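Side-chain contacts in F420-dependent methylenetetrahydromethanopterin dehydrogenase (Methanopyrus kandleri, PDB 1QV9), which catalyses the reversible reduction of methenyl-tetrahydromethanopterin to methylene-tetrahydromethanopterin with reduced coenzyme F420, one step of methanogenesis from carbon dioxide: residues Val119-Met124 with Lys146-Thr151; Glu47-Ala52 with Ser81-Met86; Val261-His266 with Arg276-Asp281; Asp162-Lys167 with Asn176-Leu181. One frame throughout, in Å; residues are numbered along the deposited sequence.

Along the chain, contact 2 comes first, then contact 1, contact 4 and contact 3. Contact 2 pairs helices 46-63 and 78-88 of the alpha/beta domain. Contact 1 lies just past strand 115-119 of the domain's parallel sheet, its centre about 25 Å from that of contact 2, and contact 4 lies where helix 153-169 meets the approach to strand 180-183, the neighbour of 115-119. Helices 134-150 and 153-169 follow each other, so contacts 1 and 4 share one connection. Contact 3, in the tail after helix 227-257, lies about 40 Å from contact 2 between centres and meets two other subunits, yet touches contact 4, which meets none, through His-266 and Asp-162.

Contact 1. Residues Val119-Met124 with Lys146-Thr151; sequences VKPDAM and KVLAAT
Leu-148 brings its two methyls from helix 134-150 against three residues of the loop that leaves strand 115-119 of the parallel sheet in the alpha/beta domain. The closest approach is CD1 to Asp-122 OD2, 3.8 Å, with the two side chains crossing at about a right angle. CD1 gets there because Leu-148 stretches to full length beyond CB, with CD1 anti to CA (chi2 180°), while CG stands anti to the carbonyl carbon. The other methyl has a looser fit: CD2 lies 4.2 Å from Val-119 CG1 and 4.4 Å from Pro-121 CB, distances at which apolar groups only graze each other. The loop offers these three residues together because Val-119 to Asp-122 form a type I beta turn, closed by Asp-122 N to Val-119 O at 3.1 Å, and Asp-122 is then the centre of an inverse gamma turn. Leu-148 also packs on Val-153 and Phe-154 at the start of helix 153-169. At the far end of the segment, Thr-151 OG1 bonds Val-147 O at 2.7 Å, and Thr-151 N reaches the same oxygen from the opposite face of its carbonyl plane. All the touching residues are buried, whereas the turn's Lys-120 is partly exposed and plays no part. No hydrogen bond crosses between the segments. The Asp-122 carboxylate is held instead at the start of helix 15-19, with OD1 on Gly-15 N and OD2 on Thr-16 N. Leu-148 therefore gives this buried acid a hydrocarbon neighbour, and its polar demand is met by backbone N-H groups of another part of the chain.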
loop_
_atom_site.group_PDB
_atom_site.type_symbol
_atom_site.label_atom_id
_atom_site.label_comp_id
_atom_site.label_asym_id
_atom_site.label_seq_id
_atom_site.Cartn_x
_atom_site.Cartn_y
_atom_site.Cartn_z
ATOM N N VAL A 119 4.215 19.701 -23.443
ATOM C CA VAL A 119 4.149 18.529 -22.601
ATOM C C VAL A 119 2.697 18.097 -22.449
ATOM O O VAL A 119 1.928 18.684 -21.659
ATOM C CB VAL A 119 4.794 18.869 -21.223
ATOM C CG1 VAL A 119 4.849 17.636 -20.330
ATOM C CG2 VAL A 119 6.213 19.384 -21.473
ATOM N N LYS A 120 2.307 17.062 -23.197
ATOM C CA LYS A 120 0.905 16.637 -23.148
ATOM C C LYS A 120 0.441 16.141 -21.776
ATOM O O LYS A 120 -0.679 16.374 -21.364
ATOM C CB LYS A 120 0.604 15.610 -24.267
ATOM C CG LYS A 120 0.957 16.172 -25.631
ATOM C CD LYS A 120 0.550 15.263 -26.809
ATOM C CE LYS A 120 -0.930 15.418 -27.092
ATOM N NZ LYS A 120 -1.357 14.589 -28.263
ATOM N N PRO A 121 1.323 15.459 -21.028
ATOM C CA PRO A 121 0.827 15.021 -19.714
ATOM C C PRO A 121 0.728 16.133 -18.638
ATOM O O PRO A 121 0.267 15.855 -17.514
ATOM C CB PRO A 121 1.804 13.932 -19.273
ATOM C CG PRO A 121 2.925 13.930 -20.284
ATOM C CD PRO A 121 2.469 14.665 -21.503
ATOM N N ASP A 122 1.136 17.360 -18.972
ATOM C CA ASP A 122 1.084 18.487 -18.014
ATOM C C ASP A 122 -0.335 19.005 -18.088
ATOM O O ASP A 122 -0.612 20.066 -18.665
ATOM C CB ASP A 122 2.078 19.565 -18.457
ATOM C CG ASP A 122 2.579 20.408 -17.317
ATOM O OD1 ASP A 122 1.774 20.679 -16.396
ATOM O OD2 ASP A 122 3.769 20.833 -17.353
ATOM N N ALA A 123 -1.217 18.258 -17.451
ATOM C CA ALA A 123 -2.657 18.493 -17.534
ATOM C C ALA A 123 -3.285 19.590 -16.700
ATOM O O ALA A 123 -2.923 19.805 -15.557
ATOM C CB ALA A 123 -3.357 17.169 -17.209
HETATM N N MSE A 124 -4.228 20.317 -17.286
HETATM C CA MSE A 124 -4.929 21.367 -16.549
HETATM C C MSE A 124 -5.670 20.724 -15.370
HETATM O O MSE A 124 -6.243 19.636 -15.485
HETATM C CB MSE A 124 -5.932 22.073 -17.464
HETATM C CG MSE A 124 -6.619 23.265 -16.822
HETATM SE SE MSE A 124 -8.022 23.939 -17.982
HETATM C CE MSE A 124 -9.525 23.026 -17.189
ATOM N N LYS A 146 5.591 14.822 -9.301
ATOM C CA LYS A 146 6.141 13.469 -9.125
ATOM C C LYS A 146 6.050 12.706 -10.459
ATOM O O LYS A 146 6.978 12.002 -10.868
ATOM C CB LYS A 146 5.354 12.731 -8.020
ATOM C CG LYS A 146 5.678 11.270 -7.841
ATOM C CD LYS A 146 7.154 11.045 -7.627
ATOM C CE LYS A 146 7.418 9.588 -7.310
ATOM N NZ LYS A 146 8.849 9.287 -7.165
ATOM N N VAL A 147 4.907 12.820 -11.138
ATOM C CA VAL A 147 4.772 12.139 -12.420
ATOM C C VAL A 147 5.810 12.628 -13.426
ATOM O O VAL A 147 6.525 11.814 -14.025
ATOM C CB VAL A 147 3.345 12.375 -12.991
ATOM C CG1 VAL A 147 3.264 11.884 -14.482
ATOM C CG2 VAL A 147 2.329 11.649 -12.130
ATOM N N LEU A 148 5.905 13.937 -13.611
ATOM C CA LEU A 148 6.839 14.464 -14.621
ATOM C C LEU A 148 8.300 14.153 -14.291
ATOM O O LEU A 148 9.126 13.947 -15.200
ATOM C CB LEU A 148 6.617 15.974 -14.814
ATOM C CG LEU A 148 5.189 16.304 -15.277
ATOM C CD1 LEU A 148 5.052 17.789 -15.431
ATOM C CD2 LEU A 148 4.906 15.631 -16.637
ATOM N N ALA A 149 8.620 14.078 -13.009
ATOM C CA ALA A 149 10.003 13.794 -12.618
ATOM C C ALA A 149 10.315 12.318 -12.716
ATOM O O ALA A 149 11.222 11.928 -13.462
ATOM C CB ALA A 149 10.240 14.304 -11.178
ATOM N N ALA A 150 9.574 11.478 -12.000
ATOM C CA ALA A 150 9.866 10.049 -11.960
ATOM C C ALA A 150 9.682 9.289 -13.267
ATOM O O ALA A 150 10.242 8.215 -13.433
ATOM C CB ALA A 150 9.096 9.384 -10.792
ATOM N N THR A 151 8.875 9.823 -14.187
ATOM C CA THR A 151 8.721 9.135 -15.489
ATOM C C THR A 151 9.868 9.511 -16.420
ATOM O O THR A 151 10.058 8.856 -17.463
ATOM C CB THR A 151 7.406 9.527 -16.184
ATOM O OG1 THR A 151 7.413 10.937 -16.422
ATOM C CG2 THR A 151 6.199 9.068 -15.327
#

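Contact 2. Residues Glu47-Ala52 with Ser81-Met86; sequences ECVEAA and SKAREM
Val-49 presses its CG1 branch onto the methyl of Ala-83, with CG1 to CB at 3.5 Å, tighter than the usual carbon contact. That branch stands anti to the backbone N (chi1 175°), which aims it across the gap between two helix segments whose axes approach to 8.9 Å and run 32° from parallel. One turn further along helix 78-88, selenomethionine Met-86 crosses Glu-50 at about a right angle, SE lying 4.0 Å from Glu-50 CG, a contact that holds for one of its two conformers and is therefore less certain. The extended Glu-50 chain continues past it to Lys-82, whose CE is 3.8 Å from Glu-50 OE2. The charged ends stay 4.5 Å apart from OE2 to NZ, too far for a salt bridge, so their attraction is long-range. With an alanine in place of Glu-50, Lys-82 would probably lose its nearby opposite charge. Beneath the helices, Val-49 and Ala-83 both rest on Tyr-70 of strand 67-71, and Val-53 of helix 46-63 adds to the packing on Ala-83 and Met-86; the two helices thus belong to successive beta-alpha-beta crossovers covering the same face of the parallel sheet.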
loop_
_atom_site.group_PDB
_atom_site.type_symbol
_atom_site.label_atom_id
_atom_site.label_comp_id
_atom_site.label_asym_id
_atom_site.label_seq_id
_atom_site.Cartn_x
_atom_site.Cartn_y
_atom_site.Cartn_z
ATOM N N GLU A 47 -3.348 41.418 -20.566
ATOM C CA GLU A 47 -2.757 42.566 -19.889
ATOM C C GLU A 47 -1.584 42.145 -19.012
ATOM O O GLU A 47 -0.514 42.761 -19.054
ATOM C CB GLU A 47 -3.813 43.289 -19.039
ATOM C CG GLU A 47 -5.072 43.702 -19.811
ATOM C CD GLU A 47 -6.249 42.723 -19.641
ATOM O OE1 GLU A 47 -6.226 41.604 -20.225
ATOM O OE2 GLU A 47 -7.205 43.085 -18.907
ATOM N N CYS A 48 -1.797 41.092 -18.226
ATOM C CA CYS A 48 -0.758 40.599 -17.333
ATOM C C CYS A 48 0.408 40.026 -18.121
ATOM O O CYS A 48 1.569 40.289 -17.785
ATOM C CB CYS A 48 -1.336 39.541 -16.384
ATOM S SG CYS A 48 -2.401 40.313 -15.090
ATOM N N VAL A 49 0.122 39.257 -19.174
ATOM C CA VAL A 49 1.232 38.672 -19.944
ATOM C C VAL A 49 2.066 39.756 -20.605
ATOM O O VAL A 49 3.309 39.676 -20.626
ATOM C CB VAL A 49 0.730 37.631 -20.967
ATOM C CG1 VAL A 49 1.930 37.130 -21.838
ATOM C CG2 VAL A 49 0.129 36.417 -20.210
ATOM N N GLU A 50 1.412 40.782 -21.141
ATOM C CA GLU A 50 2.163 41.873 -21.766
ATOM C C GLU A 50 3.082 42.510 -20.721
ATOM O O GLU A 50 4.231 42.817 -20.990
ATOM C CB GLU A 50 1.209 42.914 -22.386
ATOM C CG GLU A 50 1.943 44.103 -22.981
ATOM C CD GLU A 50 1.065 45.012 -23.829
ATOM O OE1 GLU A 50 1.618 45.937 -24.453
ATOM O OE2 GLU A 50 -0.165 44.804 -23.882
ATOM N N ALA A 51 2.571 42.699 -19.502
ATOM C CA ALA A 51 3.384 43.263 -18.432
ATOM C C ALA A 51 4.576 42.369 -18.097
ATOM O O ALA A 51 5.650 42.875 -17.856
ATOM C CB ALA A 51 2.516 43.479 -17.162
ATOM N N ALA A 52 4.362 41.054 -18.068
ATOM C CA ALA A 52 5.438 40.111 -17.781
ATOM C C ALA A 52 6.504 40.167 -18.873
ATOM O O ALA A 52 7.708 40.220 -18.591
ATOM C CB ALA A 52 4.891 38.697 -17.686
ATOM N N SER A 81 -0.691 34.105 -26.461
ATOM C CA SER A 81 -0.528 34.501 -27.867
ATOM C C SER A 81 0.142 35.863 -27.965
ATOM O O SER A 81 0.939 36.116 -28.881
ATOM C CB SER A 81 -1.878 34.511 -28.590
ATOM O OG SER A 81 -2.377 33.193 -28.673
ATOM N N LYS A 82 -0.170 36.742 -27.010
ATOM C CA LYS A 82 0.454 38.046 -26.942
ATOM C C LYS A 82 1.958 37.889 -26.638
ATOM O O LYS A 82 2.788 38.568 -27.231
ATOM C CB LYS A 82 -0.251 38.882 -25.870
ATOM C CG LYS A 82 0.237 40.316 -25.753
ATOM C CD LYS A 82 0.142 41.097 -27.076
ATOM C CE LYS A 82 0.475 42.576 -26.859
ATOM N NZ LYS A 82 0.466 43.349 -28.136
ATOM N N ALA A 83 2.306 36.994 -25.714
ATOM C CA ALA A 83 3.713 36.776 -25.424
ATOM C C ALA A 83 4.419 36.264 -26.688
ATOM O O ALA A 83 5.573 36.646 -26.943
ATOM C CB ALA A 83 3.886 35.739 -24.323
ATOM N N ARG A 84 3.765 35.360 -27.417
ATOM C CA ARG A 84 4.369 34.825 -28.636
ATOM C C ARG A 84 4.630 35.934 -29.630
ATOM O O ARG A 84 5.712 36.018 -30.170
ATOM C CB ARG A 84 3.501 33.723 -29.239
ATOM C CG ARG A 84 3.554 32.432 -28.431
ATOM C CD ARG A 84 2.888 31.280 -29.150
ATOM N NE ARG A 84 1.438 31.432 -29.259
ATOM C CZ ARG A 84 0.797 31.607 -30.409
ATOM N NH1 ARG A 84 -0.524 31.737 -30.406
ATOM N NH2 ARG A 84 1.478 31.650 -31.557
ATOM N N GLU A 85 3.661 36.823 -29.830
ATOM C CA GLU A 85 3.863 37.938 -30.753
ATOM C C GLU A 85 5.048 38.814 -30.343
ATOM O O GLU A 85 5.916 39.154 -31.158
ATOM C CB GLU A 85 2.642 38.827 -30.786
ATOM C CG GLU A 85 1.411 38.237 -31.372
ATOM C CD GLU A 85 0.303 39.285 -31.457
ATOM O OE1 GLU A 85 0.572 40.394 -31.989
ATOM O OE2 GLU A 85 -0.825 39.004 -30.990
HETATM N N MSE A 86 5.075 39.187 -29.067
HETATM C CA MSE A 86 6.142 40.031 -28.558
HETATM C C MSE A 86 7.518 39.391 -28.651
HETATM O O MSE A 86 8.474 40.049 -29.037
HETATM C CB MSE A 86 5.821 40.438 -27.115
HETATM C CG MSE A 86 4.441 41.094 -26.986
HETATM SE SE MSE A 86 3.914 41.429 -25.148
HETATM C CE MSE A 86 5.290 42.750 -24.654
#

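Contact 3. Residues Val261-His266 with Arg276-Asp281; sequences VLRTPH and RKFMED
Leu-262 covers one face of the Arg-276 guanidinium, its CB 3.7 Å above the plane and over the centre, the side chains crossing at a slant. The leucine's branches spread over the same group, CD1 standing 4.0 Å from Arg-276 NE and CD2 4.1 Å from NH1. The arginine reaches this position by a sharp bend at chi2 (-103°), which swings the end of its chain back toward the other segment. NH2 is held there by the carbonyl oxygens of Ala-260 and Glu-193. The second pair meets differently. Arg-263 NH1 approaches the rim of Phe-278, near the ring plane and 4.5 Å from CD2, so no cation-pi stack forms; Val-261 CG1 lies over one face of the Arg-263 guanidinium, toward its rim. Phe-278 stands on a type I beta turn, Lys-277 to Glu-280, whose entrance is fastened by Glu-280 OE1. This oxygen takes Lys-277 N at 3.0 Å through its anti lone pair and Arg-276 N at 2.9 Å from 51° above the carboxylate plane. The turn and its partner belong to the tail after helix 227-257, which runs along the subunit interfaces of the hexamer. There Arg-263 NH2 meets Glu-136 and Phe-131 of a second subunit, while NH1 bonds Tyr-198 OH of a third, a tyrosine that also stacks edge-to-face with Phe-278. Between the two backbones, a water accepts from Val-261 N at 3.0 Å.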
loop_
_atom_site.group_PDB
_atom_site.type_symbol
_atom_site.label_atom_id
_atom_site.label_comp_id
_atom_site.label_asym_id
_atom_site.label_seq_id
_atom_site.Cartn_x
_atom_site.Cartn_y
_atom_site.Cartn_z
ATOM N N VAL A 261 18.958 3.279 -10.662
ATOM C CA VAL A 261 18.343 4.602 -10.803
ATOM C C VAL A 261 19.250 5.590 -11.572
ATOM O O VAL A 261 20.307 5.997 -11.070
ATOM C CB VAL A 261 18.006 5.226 -9.418
ATOM C CG1 VAL A 261 17.295 6.597 -9.655
ATOM C CG2 VAL A 261 17.128 4.307 -8.568
ATOM N N LEU A 262 18.830 6.010 -12.767
ATOM C CA LEU A 262 19.615 6.952 -13.537
ATOM C C LEU A 262 19.678 8.317 -12.851
ATOM O O LEU A 262 18.631 8.875 -12.422
ATOM C CB LEU A 262 19.014 7.138 -14.935
ATOM C CG LEU A 262 19.711 8.143 -15.849
ATOM C CD1 LEU A 262 21.123 7.598 -16.174
ATOM C CD2 LEU A 262 18.926 8.269 -17.159
ATOM N N ARG A 263 20.891 8.859 -12.728
ATOM C CA ARG A 263 21.069 10.203 -12.197
ATOM C C ARG A 263 21.994 10.942 -13.165
ATOM O O ARG A 263 23.020 10.390 -13.597
ATOM C CB ARG A 263 21.651 10.198 -10.795
ATOM C CG ARG A 263 20.845 9.391 -9.809
ATOM C CD ARG A 263 21.444 9.419 -8.372
ATOM N NE ARG A 263 20.698 8.440 -7.593
ATOM C CZ ARG A 263 19.565 8.668 -6.928
ATOM N NH1 ARG A 263 18.964 7.648 -6.330
ATOM N NH2 ARG A 263 19.089 9.898 -6.788
ATOM N N THR A 264 21.622 12.158 -13.540
ATOM C CA THR A 264 22.388 12.958 -14.498
ATOM C C THR A 264 22.594 14.365 -13.959
ATOM O O THR A 264 22.005 15.333 -14.443
ATOM C CB THR A 264 21.698 13.015 -15.907
ATOM O OG1 THR A 264 20.347 13.539 -15.799
ATOM C CG2 THR A 264 21.670 11.637 -16.528
ATOM N N PRO A 265 23.447 14.496 -12.922
ATOM C CA PRO A 265 23.738 15.789 -12.303
ATOM C C PRO A 265 24.701 16.626 -13.114
ATOM O O PRO A 265 25.453 16.098 -13.948
ATOM C CB PRO A 265 24.357 15.407 -10.964
ATOM C CG PRO A 265 25.164 14.165 -11.367
ATOM C CD PRO A 265 24.208 13.407 -12.276
ATOM N N HIS A 266 24.649 17.932 -12.885
ATOM C CA HIS A 266 25.571 18.861 -13.536
ATOM C C HIS A 266 26.861 19.008 -12.728
ATOM O O HIS A 266 26.829 19.039 -11.506
ATOM C CB HIS A 266 24.933 20.254 -13.644
ATOM C CG HIS A 266 23.781 20.310 -14.586
ATOM N ND1 HIS A 266 22.474 20.255 -14.145
ATOM C CD2 HIS A 266 23.726 20.397 -15.932
ATOM C CE1 HIS A 266 21.661 20.313 -15.185
ATOM N NE2 HIS A 266 22.394 20.400 -16.284
ATOM N N ARG A 276 24.433 5.186 -12.629
ATOM C CA ARG A 276 23.307 4.268 -12.405
ATOM C C ARG A 276 23.385 3.614 -11.028
ATOM O O ARG A 276 22.420 3.608 -10.270
ATOM C CB ARG A 276 23.309 3.160 -13.447
ATOM C CG ARG A 276 22.914 3.582 -14.798
ATOM C CD ARG A 276 21.500 3.142 -15.028
ATOM N NE ARG A 276 21.023 3.627 -16.304
ATOM C CZ ARG A 276 19.740 3.751 -16.588
ATOM N NH1 ARG A 276 19.373 4.210 -17.761
ATOM N NH2 ARG A 276 18.831 3.414 -15.679
ATOM N N LYS A 277 24.533 3.041 -10.681
ATOM C CA LYS A 277 24.650 2.397 -9.386
ATOM C C LYS A 277 24.735 3.454 -8.298
ATOM O O LYS A 277 25.378 4.497 -8.456
ATOM C CB LYS A 277 25.864 1.472 -9.370
ATOM C CG LYS A 277 25.758 0.369 -10.430
ATOM C CD LYS A 277 26.851 -0.671 -10.225
ATOM C CE LYS A 277 26.816 -1.736 -11.310
ATOM N NZ LYS A 277 25.554 -2.524 -11.261
ATOM N N PHE A 278 24.117 3.168 -7.162
ATOM C CA PHE A 278 24.033 4.126 -6.090
ATOM C C PHE A 278 25.368 4.636 -5.566
ATOM O O PHE A 278 25.523 5.815 -5.289
ATOM C CB PHE A 278 23.198 3.541 -4.937
ATOM C CG PHE A 278 22.996 4.486 -3.793
ATOM C CD1 PHE A 278 23.746 4.366 -2.645
ATOM C CD2 PHE A 278 22.054 5.514 -3.863
ATOM C CE1 PHE A 278 23.572 5.234 -1.578
ATOM C CE2 PHE A 278 21.877 6.396 -2.790
ATOM C CZ PHE A 278 22.640 6.257 -1.640
HETATM N N MSE A 279 26.330 3.725 -5.449
HETATM C CA MSE A 279 27.635 4.115 -4.937
HETATM C C MSE A 279 28.650 4.495 -6.011
HETATM O O MSE A 279 29.824 4.745 -5.691
HETATM C CB MSE A 279 28.202 2.989 -4.066
HETATM C CG MSE A 279 27.340 2.603 -2.876
HETATM SE SE MSE A 279 27.049 3.925 -1.459
HETATM C CE MSE A 279 27.739 5.461 -2.169
ATOM N N GLU A 280 28.223 4.560 -7.268
ATOM C CA GLU A 280 29.104 4.926 -8.377
ATOM C C GLU A 280 29.189 6.459 -8.555
ATOM O O GLU A 280 28.179 7.167 -8.528
ATOM C CB GLU A 280 28.599 4.238 -9.659
ATOM C CG GLU A 280 28.581 5.087 -10.904
ATOM C CD GLU A 280 28.117 4.343 -12.162
ATOM O OE1 GLU A 280 26.977 3.827 -12.214
ATOM O OE2 GLU A 280 28.905 4.288 -13.133
ATOM N N ASP A 281 30.391 6.996 -8.730
ATOM C CA ASP A 281 30.503 8.440 -8.918
ATOM C C ASP A 281 29.957 8.831 -10.295
ATOM O O ASP A 281 30.145 8.092 -11.265
ATOM C CB ASP A 281 31.981 8.886 -8.859
ATOM C CG ASP A 281 32.528 8.975 -7.440
ATOM O OD1 ASP A 281 33.774 9.045 -7.309
ATOM O OD2 ASP A 281 31.742 8.986 -6.467
HETATM O O HOH W 1 20.883 3.148 -8.306
#

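Contact 4. Residues Asp162-Lys167 with Asn176-Leu181; sequences DELIEK and NDLPKL
Lys-167 closes a salt-bridge network with Asp-177 and Glu-163, tying helix 153-169 to the approach of strand 180-183 in the crossover that leads from strand 115-119 to this strand, the outermost of the parallel sheet within this chain. From CB the lysine runs out fully extended, CG anti to the carbonyl carbon (chi1 -61°), and its first two carbons only carry the chain across. Contact begins at CD, 3.5 Å from Asp-177 CG, and continues at CE, 3.6 Å from OD2. The tip, NZ, bonds Asp-177 OD2 at 2.8 Å, coming from well above the carboxylate plane (56° out of it). NZ also bonds Glu-163 OE2 at 3.2 Å, one helical turn back, on that oxygen's anti side. The side chain of Asp-177 lies about 4 Å from a bound magnesium ion, too far for direct ligation, and its OD1 takes Ser-174 N. A leucine in place of Lys-167 would probably leave the Glu-163 and Asp-177 carboxylates without the positive charge now set between them. Below this polar layer Leu-164 CD1 meets Leu-178 CD2 at 3.9 Å, the two side chains being buried together against Ile-173 and Val-95. A water joins all three members of the network: it accepts from NZ of Lys-167 and gives its protons to Glu-163 OE2 and, over 2.7 Å, to the backbone O of Asp-177.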
loop_
_atom_site.group_PDB
_atom_site.type_symbol
_atom_site.label_atom_id
_atom_site.label_comp_id
_atom_site.label_asym_id
_atom_site.label_seq_id
_atom_site.Cartn_x
_atom_site.Cartn_y
_atom_site.Cartn_z
ATOM N N ASP A 162 19.928 21.978 -21.845
ATOM C CA ASP A 162 21.380 21.878 -21.693
ATOM C C ASP A 162 22.045 22.006 -23.084
ATOM O O ASP A 162 23.101 22.633 -23.198
ATOM C CB ASP A 162 21.751 20.572 -21.007
ATOM C CG ASP A 162 21.710 20.690 -19.462
ATOM O OD1 ASP A 162 21.587 19.651 -18.784
ATOM O OD2 ASP A 162 21.841 21.828 -18.943
ATOM N N GLU A 163 21.425 21.435 -24.114
ATOM C CA GLU A 163 21.945 21.537 -25.488
ATOM C C GLU A 163 21.922 23.012 -25.942
ATOM O O GLU A 163 22.884 23.528 -26.532
ATOM C CB GLU A 163 21.087 20.686 -26.430
ATOM C CG GLU A 163 21.507 20.735 -27.910
ATOM C CD GLU A 163 20.475 20.084 -28.839
ATOM O OE1 GLU A 163 20.116 18.909 -28.612
ATOM O OE2 GLU A 163 20.023 20.749 -29.800
ATOM N N LEU A 164 20.822 23.711 -25.671
ATOM C CA LEU A 164 20.702 25.115 -26.046
ATOM C C LEU A 164 21.733 25.978 -25.288
ATOM O O LEU A 164 22.298 26.935 -25.847
ATOM C CB LEU A 164 19.275 25.586 -25.743
ATOM C CG LEU A 164 18.766 26.813 -26.496
ATOM C CD1 LEU A 164 18.760 26.554 -28.011
ATOM C CD2 LEU A 164 17.357 27.144 -25.985
ATOM N N ILE A 165 21.983 25.641 -24.026
ATOM C CA ILE A 165 22.955 26.371 -23.227
ATOM C C ILE A 165 24.346 26.194 -23.834
ATOM O O ILE A 165 25.124 27.156 -23.852
ATOM C CB ILE A 165 22.948 25.911 -21.757
ATOM C CG1 ILE A 165 21.705 26.507 -21.078
ATOM C CG2 ILE A 165 24.234 26.360 -21.032
ATOM C CD1 ILE A 165 21.360 25.854 -19.793
ATOM N N GLU A 166 24.664 25.001 -24.342
ATOM C CA GLU A 166 25.991 24.848 -24.935
ATOM C C GLU A 166 26.140 25.752 -26.162
ATOM O O GLU A 166 27.205 26.359 -26.364
ATOM C CB GLU A 166 26.271 23.381 -25.253
ATOM C CG GLU A 166 26.592 22.593 -23.982
ATOM C CD GLU A 166 27.694 23.248 -23.138
ATOM O OE1 GLU A 166 28.848 23.351 -23.632
ATOM O OE2 GLU A 166 27.419 23.662 -21.983
ATOM N N LYS A 167 25.084 25.860 -26.967
ATOM C CA LYS A 167 25.105 26.742 -28.138
ATOM C C LYS A 167 25.112 28.235 -27.761
ATOM O O LYS A 167 25.698 29.080 -28.455
ATOM C CB LYS A 167 23.894 26.458 -29.008
ATOM C CG LYS A 167 23.904 25.037 -29.490
ATOM C CD LYS A 167 22.736 24.730 -30.374
ATOM C CE LYS A 167 22.847 23.282 -30.870
ATOM N NZ LYS A 167 21.640 22.824 -31.619
ATOM N N ASN A 176 16.931 27.180 -36.247
ATOM C CA ASN A 176 16.941 25.733 -36.401
ATOM C C ASN A 176 17.491 24.968 -35.199
ATOM O O ASN A 176 17.336 23.742 -35.105
ATOM C CB ASN A 176 17.714 25.356 -37.669
ATOM C CG ASN A 176 16.917 25.629 -38.908
ATOM O OD1 ASN A 176 15.685 25.661 -38.877
ATOM N ND2 ASN A 176 17.609 25.804 -40.023
ATOM N N ASP A 177 18.131 25.678 -34.277
ATOM C CA ASP A 177 18.635 25.058 -33.067
ATOM C C ASP A 177 17.559 25.024 -31.995
ATOM O O ASP A 177 17.715 24.299 -31.010
ATOM C CB ASP A 177 19.804 25.857 -32.488
ATOM C CG ASP A 177 21.062 25.747 -33.331
ATOM O OD1 ASP A 177 21.747 26.777 -33.478
ATOM O OD2 ASP A 177 21.366 24.627 -33.805
ATOM N N LEU A 178 16.482 25.781 -32.188
ATOM C CA LEU A 178 15.449 25.832 -31.153
ATOM C C LEU A 178 14.638 24.557 -31.172
ATOM O O LEU A 178 14.300 24.024 -32.234
ATOM C CB LEU A 178 14.569 27.048 -31.343
ATOM C CG LEU A 178 15.340 28.372 -31.234
ATOM C CD1 LEU A 178 14.395 29.483 -31.615
ATOM C CD2 LEU A 178 15.913 28.578 -29.827
ATOM N N PRO A 179 14.298 24.038 -29.989
ATOM C CA PRO A 179 13.530 22.794 -29.973
ATOM C C PRO A 179 12.140 22.878 -30.556
ATOM O O PRO A 179 11.542 23.940 -30.585
ATOM C CB PRO A 179 13.496 22.421 -28.471
ATOM C CG PRO A 179 13.558 23.760 -27.802
ATOM C CD PRO A 179 14.614 24.505 -28.624
ATOM N N LYS A 180 11.667 21.743 -31.069
ATOM C CA LYS A 180 10.317 21.576 -31.588
ATOM C C LYS A 180 9.960 20.188 -31.037
ATOM O O LYS A 180 10.051 19.174 -31.726
ATOM C CB LYS A 180 10.295 21.603 -33.121
ATOM C CG LYS A 180 10.610 22.972 -33.658
ATOM C CD LYS A 180 10.348 23.058 -35.152
ATOM C CE LYS A 180 11.351 22.232 -35.935
ATOM N NZ LYS A 180 11.172 22.440 -37.426
ATOM N N LEU A 181 9.591 20.146 -29.761
ATOM C CA LEU A 181 9.295 18.884 -29.098
ATOM C C LEU A 181 7.892 18.761 -28.579
ATOM O O LEU A 181 7.345 19.709 -28.031
ATOM C CB LEU A 181 10.230 18.675 -27.901
ATOM C CG LEU A 181 11.724 18.532 -28.142
ATOM C CD1 LEU A 181 12.426 18.417 -26.802
ATOM C CD2 LEU A 181 12.005 17.285 -29.008
HETATM O O HOH W 2 19.521 23.224 -29.389
#